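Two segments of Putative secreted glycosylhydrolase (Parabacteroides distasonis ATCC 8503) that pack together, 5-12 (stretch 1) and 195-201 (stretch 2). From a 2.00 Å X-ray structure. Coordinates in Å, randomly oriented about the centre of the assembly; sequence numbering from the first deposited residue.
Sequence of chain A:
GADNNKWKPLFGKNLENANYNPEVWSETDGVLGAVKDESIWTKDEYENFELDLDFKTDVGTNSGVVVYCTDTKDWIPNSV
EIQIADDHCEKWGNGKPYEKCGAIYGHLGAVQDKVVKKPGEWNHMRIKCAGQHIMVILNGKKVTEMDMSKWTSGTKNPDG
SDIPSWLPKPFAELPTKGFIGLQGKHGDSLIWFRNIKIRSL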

# COMPACT_ATOMS: atom_id res chain seq x y z
N ASN A 5 -4.00 -12.37 17.20
CA ASN A 5 -4.98 -12.05 18.28
C ASN A 5 -6.36 -11.53 17.76
O ASN A 5 -7.06 -12.25 17.05
CB ASN A 5 -4.33 -11.07 19.29
N LYS A 6 -6.76 -10.31 18.14
CA LYS A 6 -8.00 -9.69 17.64
C LYS A 6 -7.76 -8.44 16.79
O LYS A 6 -6.72 -7.78 16.92
CB LYS A 6 -8.91 -9.29 18.79
CG LYS A 6 -9.62 -10.46 19.46
CD LYS A 6 -10.37 -9.98 20.69
CE LYS A 6 -10.59 -11.13 21.70
NZ LYS A 6 -11.25 -12.31 21.07
N TRP A 7 -8.74 -8.11 15.96
CA TRP A 7 -8.66 -6.97 15.05
C TRP A 7 -8.82 -5.71 15.83
O TRP A 7 -9.65 -5.65 16.73
CB TRP A 7 -9.81 -6.99 14.03
CG TRP A 7 -9.76 -8.06 13.01
CD1 TRP A 7 -10.58 -9.16 12.93
CD2 TRP A 7 -8.87 -8.14 11.90
NE1 TRP A 7 -10.24 -9.91 11.83
CE2 TRP A 7 -9.18 -9.32 11.19
CE3 TRP A 7 -7.80 -7.35 11.45
CZ2 TRP A 7 -8.49 -9.72 10.04
CZ3 TRP A 7 -7.11 -7.75 10.31
CH2 TRP A 7 -7.45 -8.94 9.63
N LYS A 8 -8.05 -4.70 15.50
CA LYS A 8 -8.35 -3.35 15.97
C LYS A 8 -8.26 -2.36 14.80
O LYS A 8 -7.48 -2.58 13.83
CB LYS A 8 -7.39 -2.95 17.10
CG LYS A 8 -6.02 -2.52 16.58
CD LYS A 8 -5.01 -2.26 17.71
CE LYS A 8 -3.64 -1.96 17.11
NZ LYS A 8 -2.54 -1.65 18.07
N PRO A 9 -9.04 -1.28 14.89
CA PRO A 9 -8.92 -0.22 13.92
C PRO A 9 -7.47 0.30 13.88
O PRO A 9 -6.87 0.58 14.93
CB PRO A 9 -9.90 0.83 14.43
CG PRO A 9 -10.16 0.49 15.81
CD PRO A 9 -10.08 -0.96 15.90
N LEU A 10 -6.89 0.40 12.70
CA LEU A 10 -5.48 0.74 12.59
C LEU A 10 -5.19 2.10 13.22
O LEU A 10 -4.13 2.30 13.79
CB LEU A 10 -5.07 0.75 11.11
CG LEU A 10 -3.63 1.12 10.78
CD1 LEU A 10 -2.61 0.08 11.37
CD2 LEU A 10 -3.46 1.33 9.23
N PHE A 11 -6.11 3.05 13.08
CA PHE A 11 -5.85 4.40 13.53
C PHE A 11 -6.70 4.72 14.75
O PHE A 11 -6.82 5.88 15.11
CB PHE A 11 -6.08 5.45 12.41
CG PHE A 11 -5.20 5.28 11.21
CD1 PHE A 11 -3.81 5.14 11.34
CD2 PHE A 11 -5.75 5.30 9.93
CE1 PHE A 11 -3.01 4.98 10.22
CE2 PHE A 11 -4.94 5.20 8.80
CZ PHE A 11 -3.56 5.03 8.95
N GLY A 12 -7.24 3.68 15.39
CA GLY A 12 -8.17 3.85 16.48
C GLY A 12 -9.44 4.52 16.03
O GLY A 12 -9.72 4.57 14.85
N ASN A 195 -12.88 0.63 6.94
CA ASN A 195 -12.63 -0.60 7.67
C ASN A 195 -11.13 -0.96 7.69
O ASN A 195 -10.79 -2.10 7.46
CB ASN A 195 -13.45 -1.75 7.07
CG ASN A 195 -14.92 -1.58 7.31
OD1 ASN A 195 -15.33 -1.33 8.44
ND2 ASN A 195 -15.73 -1.76 6.27
N ILE A 196 -10.27 -0.00 7.99
CA ILE A 196 -8.83 -0.24 8.07
C ILE A 196 -8.52 -0.78 9.46
O ILE A 196 -8.69 -0.08 10.49
CB ILE A 196 -8.03 1.00 7.80
CG1 ILE A 196 -8.55 1.74 6.58
CG2 ILE A 196 -6.55 0.67 7.60
CD1 ILE A 196 -8.17 3.19 6.58
N LYS A 197 -8.09 -2.03 9.49
CA LYS A 197 -7.86 -2.78 10.72
C LYS A 197 -6.67 -3.71 10.63
O LYS A 197 -6.18 -4.05 9.57
CB LYS A 197 -9.13 -3.56 11.11
CG LYS A 197 -9.65 -4.54 10.03
CD LYS A 197 -10.99 -5.09 10.45
CE LYS A 197 -11.34 -6.44 9.78
NZ LYS A 197 -12.71 -6.87 10.25
N ILE A 198 -6.18 -4.09 11.79
CA ILE A 198 -4.95 -4.83 11.88
C ILE A 198 -5.06 -5.86 13.02
O ILE A 198 -5.77 -5.65 13.99
CB ILE A 198 -3.75 -3.87 12.08
CG1 ILE A 198 -2.43 -4.62 11.97
CG2 ILE A 198 -3.84 -3.11 13.45
CD1 ILE A 198 -1.23 -3.69 11.84
N ARG A 199 -4.40 -7.00 12.85
CA ARG A 199 -4.15 -7.89 13.97
C ARG A 199 -2.85 -8.64 13.78
O ARG A 199 -2.33 -8.72 12.68
CB ARG A 199 -5.29 -8.86 14.17
CG ARG A 199 -5.42 -9.85 13.12
CD ARG A 199 -6.49 -10.90 13.44
NE ARG A 199 -6.69 -11.67 12.22
CZ ARG A 199 -7.71 -12.48 11.99
NH1 ARG A 199 -8.67 -12.64 12.89
NH2 ARG A 199 -7.80 -13.10 10.82
N SER A 200 -2.31 -9.18 14.87
CA SER A 200 -1.05 -9.90 14.81
C SER A 200 -1.23 -11.27 14.17
O SER A 200 -2.30 -11.87 14.25
CB SER A 200 -0.44 -10.03 16.19
OG SER A 200 -0.28 -8.71 16.74
N LEU A 201 -0.18 -11.75 13.53
CA LEU A 201 -0.17 -13.11 13.02
C LEU A 201 0.18 -14.06 14.19
O LEU A 201 0.86 -13.68 15.15
CB LEU A 201 0.83 -13.24 11.86
CG LEU A 201 0.56 -12.43 10.60
CD1 LEU A 201 1.70 -12.59 9.59
CD2 LEU A 201 -0.77 -12.84 9.96
OXT LEU A 201 -0.23 -15.22 14.26
O HOH W 1 -8.53 3.09 11.65

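The residues that touch are at least 185 apart in sequence, and the two stretches run antiparallel; reciprocal hydrogen bonds between Lys8 and Ile198 (Lys8 N to Ile198 O and Ile198 N to Lys8 O, both 2.9 Å) fix their register. A third bond, Leu10 N to Ile196 O (2.9 Å), extends the pairing past Pro9, which lies opposite Lys197 in a non-hydrogen-bonded pair, so that its lack of an N-H costs no bond across the stretches.

The side chains of Trp7, Lys197 and Arg199 form a layered cluster. The CA-to-CB bond of Trp7 (chi1 m, chi2 109°) points sideways relative to stretch 2, but the end of the side chain comes nearer, and the indole is sandwiched between two long side chains. Both begin with chi1 p and continue nearly extended through t torsions, which lays their methylenes along the ring. On one face Lys197 CE lies 3.8 Å from the centroid of the Trp7 five-membered ring, and Lys197 NZ, 4.1 Å from the same centroid, makes a cation-pi interaction. Over the opposite face, Arg199 CG sits 3.8 Å from the centroid of the Trp7 six-membered ring. Trp7 NE1 and Arg199 NH1 approach to 3.3 Å, but both are donors and no hydrogen bond results.

Beyond Pro9 the side-chain contacts are apolar. Leu10, with chi1 t and chi2 p, points toward stretch 2, placing CD2 3.6 Å from Ile196 CG2 and CD1 4.0 Å from Ile198 CG2.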